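Local atomic coordinates of importin-95 (PDB entry 4XRI), a protein that acts as a nuclear import receptor of the importin-beta family, carrying various protein cargoes into the nucleus and probably binding a small GTPase. Residues K88-T93 and R134-E139; T341-D346 and R393-S398; Q360-Y365 and S371-P376. The protein carries 2 engineered substitutions. One frame throughout, in Å; residues are numbered along the deposited sequence.

Interaction 1 of 3, residues K88-T93 and R134-E139; sequences KWLNQT and RNQWPE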
ATOM      1  N   LYS A  88     -11.541  22.834  22.888  1.00 55.60           N
ATOM      2  CA  LYS A  88     -12.514  23.907  22.719  1.00 61.89           C
ATOM      3  C   LYS A  88     -13.820  23.577  23.435  1.00 51.68           C
ATOM      4  O   LYS A  88     -14.456  24.460  24.013  1.00 44.09           O
ATOM      5  CB  LYS A  88     -12.780  24.177  21.235  1.00 68.47           C
ATOM      6  CG  LYS A  88     -11.568  24.677  20.459  1.00 74.37           C
ATOM      7  CD  LYS A  88     -11.947  25.105  19.047  1.00 74.62           C
ATOM      8  CE  LYS A  88     -12.873  26.313  19.064  1.00 73.58           C
ATOM      9  NZ  LYS A  88     -13.266  26.736  17.690  1.00 70.93           N
ATOM     10  N   TRP A  89     -14.218  22.308  23.403  1.00 52.17           N
ATOM     11  CA  TRP A  89     -15.425  21.889  24.107  1.00 55.64           C
ATOM     12  C   TRP A  89     -15.219  21.969  25.613  1.00 59.10           C
ATOM     13  O   TRP A  89     -16.091  22.429  26.351  1.00 54.30           O
ATOM     14  CB  TRP A  89     -15.835  20.468  23.720  1.00 49.79           C
ATOM     15  CG  TRP A  89     -16.973  19.943  24.553  1.00 54.26           C
ATOM     16  CD1 TRP A  89     -16.881  19.207  25.700  1.00 52.34           C
ATOM     17  CD2 TRP A  89     -18.372  20.125  24.307  1.00 48.51           C
ATOM     18  NE1 TRP A  89     -18.134  18.915  26.180  1.00 46.94           N
ATOM     19  CE2 TRP A  89     -19.069  19.465  25.340  1.00 44.83           C
ATOM     20  CE3 TRP A  89     -19.104  20.777  23.309  1.00 46.78           C
ATOM     21  CZ2 TRP A  89     -20.460  19.442  25.409  1.00 40.07           C
ATOM     22  CZ3 TRP A  89     -20.486  20.749  23.375  1.00 44.71           C
ATOM     23  CH2 TRP A  89     -21.149  20.088  24.419  1.00 40.74           C
ATOM     24  N   LEU A  90     -14.053  21.517  26.059  1.00 52.57           N
ATOM     25  CA  LEU A  90     -13.740  21.470  27.479  1.00 57.26           C
ATOM     26  C   LEU A  90     -13.541  22.852  28.101  1.00 60.66           C
ATOM     27  O   LEU A  90     -14.078  23.134  29.173  1.00 55.23           O
ATOM     28  CB  LEU A  90     -12.487  20.620  27.714  1.00 57.95           C
ATOM     29  CG  LEU A  90     -12.660  19.100  27.673  1.00 55.56           C
ATOM     30  CD1 LEU A  90     -11.326  18.402  27.919  1.00 58.71           C
ATOM     31  CD2 LEU A  90     -13.696  18.655  28.693  1.00 47.03           C
ATOM     32  N   ASN A  91     -12.778  23.714  27.433  1.00 54.15           N
ATOM     33  CA  ASN A  91     -12.310  24.941  28.075  1.00 65.04           C
ATOM     34  C   ASN A  91     -12.783  26.258  27.463  1.00 64.12           C
ATOM     35  O   ASN A  91     -12.477  27.328  27.992  1.00 68.80           O
ATOM     36  CB  ASN A  91     -10.782  24.941  28.105  1.00 69.40           C
ATOM     37  CG  ASN A  91     -10.220  23.914  29.065  1.00 72.47           C
ATOM     38  OD1 ASN A  91     -10.721  23.746  30.178  1.00 70.40           O
ATOM     39  ND2 ASN A  91      -9.179  23.211  28.635  1.00 75.71           N
ATOM     40  N   GLN A  92     -13.519  26.197  26.361  1.00 62.40           N
ATOM     41  CA  GLN A  92     -13.986  27.426  25.727  1.00 64.12           C
ATOM     42  C   GLN A  92     -15.506  27.508  25.691  1.00 65.66           C
ATOM     43  O   GLN A  92     -16.086  28.308  24.955  1.00 69.73           O
ATOM     44  CB  GLN A  92     -13.404  27.549  24.320  1.00 64.93           C
ATOM     45  CG  GLN A  92     -11.895  27.737  24.326  1.00 72.19           C
ATOM     46  CD  GLN A  92     -11.304  27.829  22.937  1.00 78.60           C
ATOM     47  OE1 GLN A  92     -10.297  27.187  22.636  1.00 78.42           O
ATOM     48  NE2 GLN A  92     -11.920  28.637  22.082  1.00 82.76           N
ATOM     49  N   THR A  93     -16.145  26.672  26.501  1.00 64.84           N
ATOM     50  CA  THR A  93     -17.580  26.759  26.718  1.00 61.53           C
ATOM     51  C   THR A  93     -17.854  26.929  28.206  1.00 59.35           C
ATOM     52  O   THR A  93     -16.964  26.746  29.035  1.00 65.13           O
ATOM     53  CB  THR A  93     -18.321  25.507  26.209  1.00 57.23           C
ATOM     54  OG1 THR A  93     -17.889  24.363  26.957  1.00 61.23           O
ATOM     55  CG2 THR A  93     -18.043  25.281  24.734  1.00 51.96           C
ATOM     56  N   ARG A 134     -13.720  11.422  31.376  1.00 40.32           N
ATOM     57  CA  ARG A 134     -13.605  12.313  32.527  1.00 43.43           C
ATOM     58  C   ARG A 134     -14.839  12.231  33.421  1.00 38.82           C
ATOM     59  O   ARG A 134     -14.955  12.973  34.397  1.00 40.07           O
ATOM     60  CB  ARG A 134     -13.388  13.754  32.066  1.00 41.17           C
ATOM     61  CG  ARG A 134     -12.046  13.993  31.401  1.00 46.02           C
ATOM     62  CD  ARG A 134     -11.923  15.422  30.906  1.00 52.69           C
ATOM     63  NE  ARG A 134     -10.582  15.709  30.407  1.00 52.11           N
ATOM     64  CZ  ARG A 134      -9.577  16.129  31.167  1.00 56.74           C
ATOM     65  NH1 ARG A 134      -9.763  16.320  32.466  1.00 55.18           N
ATOM     66  NH2 ARG A 134      -8.387  16.362  30.628  1.00 55.88           N
ATOM     67  N   ASN A 135     -15.754  11.333  33.067  1.00 41.23           N
ATOM     68  CA  ASN A 135     -16.974  11.090  33.834  1.00 41.50           C
ATOM     69  C   ASN A 135     -17.833  12.348  33.990  1.00 45.57           C
ATOM     70  O   ASN A 135     -18.331  12.653  35.074  1.00 39.14           O
ATOM     71  CB  ASN A 135     -16.622  10.511  35.207  1.00 43.96           C
ATOM     72  CG  ASN A 135     -17.812   9.871  35.895  1.00 51.82           C
ATOM     73  OD1 ASN A 135     -18.802   9.518  35.253  1.00 53.03           O
ATOM     74  ND2 ASN A 135     -17.721   9.719  37.211  1.00 49.60           N
ATOM     75  N   GLN A 136     -18.016  13.069  32.888  1.00 39.17           N
ATOM     76  CA  GLN A 136     -18.746  14.333  32.913  1.00 42.57           C
ATOM     77  C   GLN A 136     -20.158  14.216  32.330  1.00 39.98           C
ATOM     78  O   GLN A 136     -20.912  15.188  32.308  1.00 46.00           O
ATOM     79  CB  GLN A 136     -17.951  15.403  32.164  1.00 38.47           C
ATOM     80  CG  GLN A 136     -16.682  15.817  32.891  1.00 40.18           C
ATOM     81  CD  GLN A 136     -15.758  16.666  32.042  1.00 52.16           C
ATOM     82  OE1 GLN A 136     -15.867  16.688  30.816  1.00 45.59           O
ATOM     83  NE2 GLN A 136     -14.842  17.376  32.694  1.00 55.34           N
ATOM     84  N   TRP A 137     -20.509  13.025  31.858  1.00 44.02           N
ATOM     85  CA  TRP A 137     -21.877  12.746  31.421  1.00 42.86           C
ATOM     86  C   TRP A 137     -22.344  11.402  31.975  1.00 43.23           C
ATOM     87  O   TRP A 137     -22.565  10.458  31.215  1.00 40.05           O
ATOM     88  CB  TRP A 137     -21.968  12.755  29.893  1.00 43.23           C
ATOM     89  CG  TRP A 137     -23.340  13.059  29.356  1.00 41.17           C
ATOM     90  CD1 TRP A 137     -24.504  13.144  30.065  1.00 39.17           C
ATOM     91  CD2 TRP A 137     -23.680  13.334  27.988  1.00 37.19           C
ATOM     92  NE1 TRP A 137     -25.548  13.450  29.222  1.00 39.66           N
ATOM     93  CE2 TRP A 137     -25.070  13.571  27.949  1.00 37.81           C
ATOM     94  CE3 TRP A 137     -22.946  13.401  26.803  1.00 40.12           C
ATOM     95  CZ2 TRP A 137     -25.736  13.870  26.760  1.00 43.21           C
ATOM     96  CZ3 TRP A 137     -23.613  13.698  25.628  1.00 38.28           C
ATOM     97  CH2 TRP A 137     -24.992  13.929  25.614  1.00 36.51           C
ATOM     98  N   PRO A 138     -22.486  11.308  33.307  1.00 42.06           N
ATOM     99  CA  PRO A 138     -22.807  10.027  33.949  1.00 39.60           C
ATOM    100  C   PRO A 138     -24.190   9.490  33.583  1.00 40.55           C
ATOM    101  O   PRO A 138     -24.446   8.301  33.776  1.00 49.26           O
ATOM    102  CB  PRO A 138     -22.735  10.359  35.445  1.00 45.77           C
ATOM    103  CG  PRO A 138     -23.016  11.816  35.515  1.00 47.53           C
ATOM    104  CD  PRO A 138     -22.390  12.404  34.287  1.00 45.69           C
ATOM    105  N   GLU A 139     -25.059  10.345  33.054  1.00 42.50           N
ATOM    106  CA  GLU A 139     -26.428   9.939  32.743  1.00 46.84           C
ATOM    107  C   GLU A 139     -26.561   9.278  31.374  1.00 45.09           C
ATOM    108  O   GLU A 139     -27.560   8.611  31.097  1.00 41.19           O
ATOM    109  CB  GLU A 139     -27.373  11.144  32.805  1.00 48.69           C
ATOM    110  CG  GLU A 139     -27.347  11.918  34.114  1.00 56.51           C
ATOM    111  CD  GLU A 139     -26.354  13.064  34.102  1.00 61.72           C
ATOM    112  OE1 GLU A 139     -25.445  13.062  33.246  1.00 57.11           O
ATOM    113  OE2 GLU A 139     -26.490  13.974  34.947  1.00 70.24           O
TER

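Interaction 2 of 3, residues T341-D346 and R393-S398; sequences TKQDED and RDAAVS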
ATOM      1  N   THR A 341     -20.639 -15.398 -14.328  1.00 44.62           N
ATOM      2  CA  THR A 341     -21.479 -15.251 -15.511  1.00 50.86           C
ATOM      3  C   THR A 341     -22.472 -14.099 -15.375  1.00 52.74           C
ATOM      4  O   THR A 341     -23.314 -13.893 -16.247  1.00 48.57           O
ATOM      5  CB  THR A 341     -22.268 -16.542 -15.811  1.00 51.57           C
ATOM      6  OG1 THR A 341     -23.316 -16.701 -14.846  1.00 44.57           O
ATOM      7  CG2 THR A 341     -21.352 -17.757 -15.767  1.00 36.70           C
ATOM      8  N   LYS A 342     -22.365 -13.346 -14.286  1.00 46.92           N
ATOM      9  CA  LYS A 342     -23.276 -12.232 -14.045  1.00 53.31           C
ATOM     10  C   LYS A 342     -22.636 -10.888 -14.380  1.00 56.22           C
ATOM     11  O   LYS A 342     -22.876  -9.897 -13.690  1.00 54.29           O
ATOM     12  CB  LYS A 342     -23.744 -12.229 -12.588  1.00 51.36           C
ATOM     13  CG  LYS A 342     -24.344 -13.541 -12.115  1.00 50.75           C
ATOM     14  CD  LYS A 342     -25.527 -13.963 -12.969  1.00 55.72           C
ATOM     15  CE  LYS A 342     -26.166 -15.233 -12.424  1.00 59.31           C
ATOM     16  NZ  LYS A 342     -27.205 -15.786 -13.338  1.00 56.64           N
ATOM     17  N   GLN A 343     -21.826 -10.852 -15.434  1.00 54.56           N
ATOM     18  CA  GLN A 343     -21.154  -9.615 -15.822  1.00 56.93           C
ATOM     19  C   GLN A 343     -22.156  -8.562 -16.270  1.00 63.04           C
ATOM     20  O   GLN A 343     -23.179  -8.877 -16.875  1.00 62.18           O
ATOM     21  CB  GLN A 343     -20.140  -9.855 -16.947  1.00 56.10           C
ATOM     22  CG  GLN A 343     -19.211 -11.030 -16.742  1.00 53.50           C
ATOM     23  CD  GLN A 343     -19.718 -12.287 -17.415  1.00 56.67           C
ATOM     24  OE1 GLN A 343     -20.915 -12.565 -17.410  1.00 48.98           O
ATOM     25  NE2 GLN A 343     -18.807 -13.051 -18.007  1.00 57.65           N
ATOM     26  N   ASP A 344     -21.852  -7.309 -15.961  1.00 68.40           N
ATOM     27  CA  ASP A 344     -22.595  -6.187 -16.510  1.00 79.56           C
ATOM     28  C   ASP A 344     -21.691  -5.448 -17.482  1.00 84.91           C
ATOM     29  O   ASP A 344     -20.773  -4.739 -17.072  1.00 82.75           O
ATOM     30  CB  ASP A 344     -23.089  -5.251 -15.404  1.00 84.44           C
ATOM     31  CG  ASP A 344     -24.146  -4.277 -15.894  1.00 92.25           C
ATOM     32  OD1 ASP A 344     -24.324  -4.150 -17.124  1.00 97.21           O
ATOM     33  OD2 ASP A 344     -24.800  -3.636 -15.045  1.00 93.86           O
ATOM     34  N   GLU A 345     -21.952  -5.628 -18.771  1.00 84.52           N
ATOM     35  CA  GLU A 345     -21.115  -5.056 -19.818  1.00 88.73           C
ATOM     36  C   GLU A 345     -21.163  -3.532 -19.819  1.00 87.21           C
ATOM     37  O   GLU A 345     -20.214  -2.872 -20.243  1.00 84.85           O
ATOM     38  CB  GLU A 345     -21.535  -5.596 -21.189  1.00 93.34           C
ATOM     39  CG  GLU A 345     -23.006  -5.384 -21.541  1.00 96.87           C
ATOM     40  CD  GLU A 345     -23.934  -6.376 -20.856  1.00100.11           C
ATOM     41  OE1 GLU A 345     -23.448  -7.187 -20.039  1.00 97.62           O
ATOM     42  OE2 GLU A 345     -25.151  -6.341 -21.134  1.00105.42           O
ATOM     43  N   ASP A 346     -22.267  -2.977 -19.332  1.00 86.95           N
ATOM     44  CA  ASP A 346     -22.446  -1.530 -19.296  1.00 91.87           C
ATOM     45  C   ASP A 346     -21.690  -0.882 -18.141  1.00 94.06           C
ATOM     46  O   ASP A 346     -21.190   0.235 -18.268  1.00 95.13           O
ATOM     47  CB  ASP A 346     -23.932  -1.180 -19.193  1.00 91.47           C
ATOM     48  CG  ASP A 346     -24.718  -1.615 -20.411  1.00 94.61           C
ATOM     49  OD1 ASP A 346     -24.162  -1.569 -21.527  1.00 97.10           O
ATOM     50  OD2 ASP A 346     -25.895  -2.004 -20.251  1.00 95.08           O
ATOM     51  N   ARG A 393     -18.488 -18.034 -21.713  1.00 44.21           N
ATOM     52  CA  ARG A 393     -17.153 -18.158 -22.291  1.00 42.98           C
ATOM     53  C   ARG A 393     -16.180 -17.261 -21.537  1.00 46.05           C
ATOM     54  O   ARG A 393     -15.081 -17.683 -21.176  1.00 45.67           O
ATOM     55  CB  ARG A 393     -17.157 -17.801 -23.779  1.00 40.80           C
ATOM     56  CG  ARG A 393     -17.998 -18.726 -24.644  1.00 51.39           C
ATOM     57  CD  ARG A 393     -17.579 -18.650 -26.106  1.00 46.83           C
ATOM     58  NE  ARG A 393     -17.656 -17.293 -26.640  1.00 50.00           N
ATOM     59  CZ  ARG A 393     -18.777 -16.714 -27.058  1.00 49.00           C
ATOM     60  NH1 ARG A 393     -19.926 -17.372 -26.995  1.00 48.56           N
ATOM     61  NH2 ARG A 393     -18.749 -15.477 -27.533  1.00 47.73           N
ATOM     62  N   ASP A 394     -16.603 -16.021 -21.307  1.00 50.30           N
ATOM     63  CA  ASP A 394     -15.817 -15.061 -20.546  1.00 50.99           C
ATOM     64  C   ASP A 394     -15.558 -15.574 -19.135  1.00 46.11           C
ATOM     65  O   ASP A 394     -14.450 -15.453 -18.616  1.00 46.69           O
ATOM     66  CB  ASP A 394     -16.526 -13.707 -20.488  1.00 45.95           C
ATOM     67  CG  ASP A 394     -15.742 -12.674 -19.702  1.00 47.87           C
ATOM     68  OD1 ASP A 394     -14.826 -12.059 -20.284  1.00 47.24           O
ATOM     69  OD2 ASP A 394     -16.047 -12.474 -18.508  1.00 52.14           O
ATOM     70  N   ALA A 395     -16.588 -16.147 -18.521  1.00 43.43           N
ATOM     71  CA  ALA A 395     -16.463 -16.715 -17.183  1.00 43.72           C
ATOM     72  C   ALA A 395     -15.459 -17.861 -17.175  1.00 45.94           C
ATOM     73  O   ALA A 395     -14.659 -17.998 -16.248  1.00 40.33           O
ATOM     74  CB  ALA A 395     -17.813 -17.193 -16.681  1.00 41.60           C
ATOM     75  N   ALA A 396     -15.504 -18.670 -18.229  1.00 40.35           N
ATOM     76  CA  ALA A 396     -14.659 -19.853 -18.335  1.00 41.38           C
ATOM     77  C   ALA A 396     -13.176 -19.492 -18.392  1.00 46.11           C
ATOM     78  O   ALA A 396     -12.369 -20.049 -17.647  1.00 40.39           O
ATOM     79  CB  ALA A 396     -15.049 -20.671 -19.559  1.00 47.10           C
ATOM     80  N   VAL A 397     -12.821 -18.565 -19.278  1.00 43.53           N
ATOM     81  CA  VAL A 397     -11.430 -18.144 -19.413  1.00 48.50           C
ATOM     82  C   VAL A 397     -10.971 -17.392 -18.164  1.00 47.77           C
ATOM     83  O   VAL A 397      -9.831 -17.543 -17.729  1.00 41.40           O
ATOM     84  CB  VAL A 397     -11.209 -17.260 -20.667  1.00 52.61           C
ATOM     85  CG1 VAL A 397     -11.444 -18.073 -21.929  1.00 54.31           C
ATOM     86  CG2 VAL A 397     -12.109 -16.040 -20.647  1.00 52.26           C
ATOM     87  N   SER A 398     -11.869 -16.599 -17.586  1.00 41.47           N
ATOM     88  CA  SER A 398     -11.571 -15.854 -16.366  1.00 45.66           C
ATOM     89  C   SER A 398     -11.214 -16.807 -15.238  1.00 43.63           C
ATOM     90  O   SER A 398     -10.197 -16.635 -14.559  1.00 41.94           O
ATOM     91  CB  SER A 398     -12.758 -14.980 -15.953  1.00 41.68           C
ATOM     92  OG  SER A 398     -12.976 -13.936 -16.884  1.00 42.06           O
TER

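Interaction 3 of 3, residues Q360-Y365 and S371-P376; sequences QCLQLY and STIIPP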
ATOM      1  N   GLN A 360     -12.427 -11.943  -7.471  1.00 41.94           N
ATOM      2  CA  GLN A 360     -11.461 -11.687  -6.406  1.00 52.79           C
ATOM      3  C   GLN A 360     -11.432 -12.862  -5.441  1.00 45.39           C
ATOM      4  O   GLN A 360     -10.365 -13.370  -5.095  1.00 43.20           O
ATOM      5  CB  GLN A 360     -11.793 -10.395  -5.644  1.00 63.80           C
ATOM      6  CG  GLN A 360     -11.790  -9.130  -6.487  1.00 72.95           C
ATOM      7  CD  GLN A 360     -10.517  -8.950  -7.287  1.00 84.97           C
ATOM      8  OE1 GLN A 360      -9.415  -9.196  -6.795  1.00 92.78           O
ATOM      9  NE2 GLN A 360     -10.663  -8.519  -8.536  1.00 86.99           N
ATOM     10  N   CYS A 361     -12.620 -13.283  -5.020  1.00 39.15           N
ATOM     11  CA  CYS A 361     -12.783 -14.401  -4.099  1.00 36.04           C
ATOM     12  C   CYS A 361     -12.166 -15.677  -4.661  1.00 38.71           C
ATOM     13  O   CYS A 361     -11.483 -16.413  -3.945  1.00 42.84           O
ATOM     14  CB  CYS A 361     -14.271 -14.623  -3.794  1.00 34.16           C
ATOM     15  SG  CYS A 361     -14.601 -15.786  -2.451  1.00 45.07           S
ATOM     16  N   LEU A 362     -12.413 -15.931  -5.943  1.00 37.99           N
ATOM     17  CA  LEU A 362     -11.906 -17.127  -6.606  1.00 42.32           C
ATOM     18  C   LEU A 362     -10.381 -17.158  -6.603  1.00 43.18           C
ATOM     19  O   LEU A 362      -9.773 -18.199  -6.354  1.00 42.17           O
ATOM     20  CB  LEU A 362     -12.433 -17.204  -8.039  1.00 36.19           C
ATOM     21  CG  LEU A 362     -12.136 -18.500  -8.790  1.00 47.90           C
ATOM     22  CD1 LEU A 362     -12.635 -19.697  -7.992  1.00 47.96           C
ATOM     23  CD2 LEU A 362     -12.770 -18.476 -10.173  1.00 46.67           C
ATOM     24  N   GLN A 363      -9.775 -16.007  -6.880  1.00 43.03           N
ATOM     25  CA  GLN A 363      -8.323 -15.852  -6.805  1.00 45.70           C
ATOM     26  C   GLN A 363      -7.801 -16.220  -5.423  1.00 42.86           C
ATOM     27  O   GLN A 363      -6.897 -17.045  -5.287  1.00 44.06           O
ATOM     28  CB  GLN A 363      -7.910 -14.418  -7.145  1.00 51.64           C
ATOM     29  CG  GLN A 363      -7.682 -14.167  -8.620  1.00 58.78           C
ATOM     30  CD  GLN A 363      -6.895 -12.893  -8.866  1.00 72.27           C
ATOM     31  OE1 GLN A 363      -6.651 -12.117  -7.942  1.00 77.92           O
ATOM     32  NE2 GLN A 363      -6.489 -12.675 -10.112  1.00 70.52           N
ATOM     33  N   LEU A 364      -8.381 -15.596  -4.403  1.00 45.33           N
ATOM     34  CA  LEU A 364      -8.022 -15.861  -3.013  1.00 46.36           C
ATOM     35  C   LEU A 364      -8.266 -17.316  -2.635  1.00 42.00           C
ATOM     36  O   LEU A 364      -7.503 -17.905  -1.867  1.00 41.74           O
ATOM     37  CB  LEU A 364      -8.811 -14.944  -2.075  1.00 45.43           C
ATOM     38  CG  LEU A 364      -8.515 -13.445  -2.147  1.00 45.66           C
ATOM     39  CD1 LEU A 364      -9.534 -12.670  -1.322  1.00 43.41           C
ATOM     40  CD2 LEU A 364      -7.105 -13.155  -1.660  1.00 42.07           C
ATOM     41  N   TYR A 365      -9.336 -17.891  -3.178  1.00 39.69           N
ATOM     42  CA  TYR A 365      -9.683 -19.276  -2.897  1.00 37.37           C
ATOM     43  C   TYR A 365      -8.611 -20.225  -3.423  1.00 40.29           C
ATOM     44  O   TYR A 365      -8.265 -21.212  -2.772  1.00 40.04           O
ATOM     45  CB  TYR A 365     -11.040 -19.626  -3.512  1.00 39.30           C
ATOM     46  CG  TYR A 365     -11.909 -20.486  -2.621  1.00 42.67           C
ATOM     47  CD1 TYR A 365     -11.619 -21.831  -2.424  1.00 39.33           C
ATOM     48  CD2 TYR A 365     -13.015 -19.952  -1.969  1.00 37.07           C
ATOM     49  CE1 TYR A 365     -12.405 -22.618  -1.604  1.00 36.42           C
ATOM     50  CE2 TYR A 365     -13.809 -20.733  -1.152  1.00 41.29           C
ATOM     51  CZ  TYR A 365     -13.499 -22.063  -0.973  1.00 37.70           C
ATOM     52  OH  TYR A 365     -14.286 -22.840  -0.157  1.00 36.82           O
ATOM     53  N   SER A 371      -4.504 -27.014  -4.937  1.00 47.79           N
ATOM     54  CA  SER A 371      -4.927 -27.975  -5.957  1.00 46.31           C
ATOM     55  C   SER A 371      -6.367 -28.451  -5.789  1.00 50.82           C
ATOM     56  O   SER A 371      -6.977 -28.941  -6.741  1.00 56.60           O
ATOM     57  CB  SER A 371      -3.989 -29.185  -5.953  1.00 47.08           C
ATOM     58  OG  SER A 371      -2.662 -28.799  -6.266  1.00 53.06           O
ATOM     59  N   THR A 372      -6.904 -28.311  -4.581  1.00 49.28           N
ATOM     60  CA  THR A 372      -8.267 -28.745  -4.281  1.00 51.33           C
ATOM     61  C   THR A 372      -9.296 -28.022  -5.156  1.00 47.76           C
ATOM     62  O   THR A 372     -10.359 -28.563  -5.463  1.00 50.08           O
ATOM     63  CB  THR A 372      -8.605 -28.515  -2.789  1.00 55.89           C
ATOM     64  OG1 THR A 372      -7.629 -29.173  -1.972  1.00 53.66           O
ATOM     65  CG2 THR A 372      -9.990 -29.056  -2.447  1.00 53.54           C
ATOM     66  N   ILE A 373      -8.963 -26.805  -5.573  1.00 46.07           N
ATOM     67  CA  ILE A 373      -9.887 -25.973  -6.341  1.00 42.27           C
ATOM     68  C   ILE A 373      -9.956 -26.369  -7.817  1.00 44.60           C
ATOM     69  O   ILE A 373     -10.877 -25.976  -8.533  1.00 44.81           O
ATOM     70  CB  ILE A 373      -9.495 -24.483  -6.251  1.00 46.48           C
ATOM     71  CG1 ILE A 373     -10.702 -23.590  -6.544  1.00 47.12           C
ATOM     72  CG2 ILE A 373      -8.335 -24.170  -7.193  1.00 39.59           C
ATOM     73  CD1 ILE A 373     -10.416 -22.117  -6.369  1.00 43.27           C
ATOM     74  N   ILE A 374      -8.989 -27.159  -8.269  1.00 41.55           N
ATOM     75  CA  ILE A 374      -8.835 -27.431  -9.697  1.00 41.05           C
ATOM     76  C   ILE A 374      -9.974 -28.254 -10.338  1.00 54.95           C
ATOM     77  O   ILE A 374     -10.470 -27.873 -11.400  1.00 53.88           O
ATOM     78  CB  ILE A 374      -7.490 -28.131  -9.966  1.00 46.84           C
ATOM     79  CG1 ILE A 374      -6.343 -27.143  -9.762  1.00 41.59           C
ATOM     80  CG2 ILE A 374      -7.452 -28.708 -11.370  1.00 50.36           C
ATOM     81  CD1 ILE A 374      -4.978 -27.786  -9.752  1.00 49.02           C
ATOM     82  N   PRO A 375     -10.398 -29.372  -9.709  1.00 51.66           N
ATOM     83  CA  PRO A 375     -11.464 -30.134 -10.381  1.00 54.29           C
ATOM     84  C   PRO A 375     -12.792 -29.379 -10.601  1.00 46.52           C
ATOM     85  O   PRO A 375     -13.360 -29.515 -11.685  1.00 43.46           O
ATOM     86  CB  PRO A 375     -11.675 -31.333  -9.448  1.00 52.62           C
ATOM     87  CG  PRO A 375     -10.380 -31.501  -8.753  1.00 44.95           C
ATOM     88  CD  PRO A 375      -9.860 -30.109  -8.548  1.00 51.84           C
ATOM     89  N   PRO A 376     -13.288 -28.607  -9.610  1.00 46.24           N
ATOM     90  CA  PRO A 376     -14.545 -27.915  -9.930  1.00 44.61           C
ATOM     91  C   PRO A 376     -14.384 -26.797 -10.961  1.00 48.74           C
ATOM     92  O   PRO A 376     -15.322 -26.523 -11.710  1.00 40.80           O
ATOM     93  CB  PRO A 376     -14.986 -27.342  -8.575  1.00 40.11           C
ATOM     94  CG  PRO A 376     -13.741 -27.242  -7.779  1.00 47.63           C
ATOM     95  CD  PRO A 376     -12.914 -28.417  -8.196  1.00 49.61           C
TER

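Interaction 1 of 3, residues K88-T93 and R134-E139
Across this contact each methyl of L90 faces a polar atom: CD1 lies 3.7 Å from NE of R134, and CD2 lies 3.6 Å from OE1 of Q136. No hydrogen bond crosses between 88-93 and 134-139. L90 projects from the last turn of helix 79-91; its CB already points toward the loop after helix 114-131, and with CG opposite the carbonyl carbon (chi1 -78°) the fork continues to R134 and Q136. R134 reaches across as an extended chain from CG to NE, crossing the leucine obliquely, while the extended Q136 side chain meets it at about a right angle. N135, with positive phi, is the C-prime residue of the Schellman motif that ends helix 114-131, and R134 and Q136 on either side of it in sequence both point toward L90. At the end of helix 79-91, T93 OG1 donates to W89 O at 2.7 Å; T93 OG1 also pairs with R98. The buried W89 itself hydrogen-bonds through NE1 to E131 of helix 114-131, and L90 packs on I130 of that helix. The leucine fork therefore joins two helix C-termini in this HEAT-repeat protein at the surface. With methyls against a guanidinium nitrogen and an amide oxygen, the contact rests on van der Waals touch: no directional bond fixes the arginine or glutamine against the leucine, so it sets distance but not orientation.

Interaction 2 of 3, residues T341-D346 and R393-S398
D394 opens the meeting of helix 390-402 with loop 341-346: its OD2 accepts from Q343 NE2 at 2.9 Å, with an N-H...O angle of 162°. Its CG stands anti to the backbone N (chi1 180°), which carries the carboxylate out toward the loop. The amide nitrogen comes to the anti side of OD2, somewhat out of the carboxylate plane, whereas OD2 lies nearly in the amide plane; the two flat groups are turned 47° apart. Q343 is bent at chi2, and its NE2 also donates to H391 O, one turn earlier on the helix, while the other carboxylate oxygen, OD1, is bonded to S437 OG of helix 432-449. A395 follows with a purely apolar touch, its CB 3.7 Å from CG2 of T341. F380 of helix 374-384 packs against both these residues, and T341 OG1 turns back to Q338 O. Further on, S398 OG bonds D394 O at 2.7 Å. The backbone N of S398 reaches that oxygen from the opposite face, so the aspartate is held at its backbone too. With an alanine at Q343, D394 OD2 and H391 O would probably both lose the NE2 donor they share, leaving the loop without its polar tie to the helix. The loop continues into D344, E345 and D346, consistent with the acidic loop of importin-beta receptors. The amide N-H and S437 OG give the buried carboxylate hydrogen-bond partners that would probably stabilise its negative charge, consistent with the start of the loop being held to the helix.

Interaction 3 of 3, residues Q360-Y365 and S371-P376
I373 CD1 sits between two residues one turn apart on helix 354-369, touching L362 CD1 at 3.7 Å and Y365 CB at 3.8 Å. The same methyl also approaches ring carbon CD1 of Y365, at 4.1 Å. All three residues are buried and every contact across the segments is apolar. I373 gets there by extension: CG1 is anti to the backbone N (chi1 -157°) and CD1 continues the line outward, so that its terminal methyl rests against both the leucine and the tyrosine. L362 meets it from its own anti rotamer (chi1 -172°), which swings one branch of the fork toward the isoleucine, although the residue does not leave its helix pointing that way. The segments lie only a few residues apart in sequence, and the contact closes the turn between helix 354-369 and helix 374-384, one of the short links between successive helices of the HEAT-repeat solenoid typical of the importin-beta family. In this turn, 371-373 belong to a 3-10 segment that leads on to helix 374-384, with I374 N bonded to S371 O at 3.1 Å. Beyond the first shell, L362 packs on L337 of helix 324-340, and Y365 lies against A328 and T329 of the same helix and C299 of helix 285-310. The tyrosine ring is tethered at its far end, where OH bonds A325 O. On the side of the second segment, I373 is backed by I403, which belongs to a loop.

Interactions 2 and 3 belong to one region of the solenoid: their centres are 17 Å apart and their nearest atoms about 5 Å apart, without touching. In sequence, both segments of interaction 3 fall between the two of interaction 2. Helix 374-384 connects them, since it runs from interaction 3 and brings F380 against T341 and A395 in interaction 2; helix 324-340 likewise packs on L362 and Y365 and leads into loop 341-346. Interaction 1 stands apart at the surface of the N-terminal part, its centre 56 Å from that of interaction 2 and 54 Å from that of interaction 3. Its nearest atoms are about 44 Å from interaction 2 and about 40 Å from interaction 3.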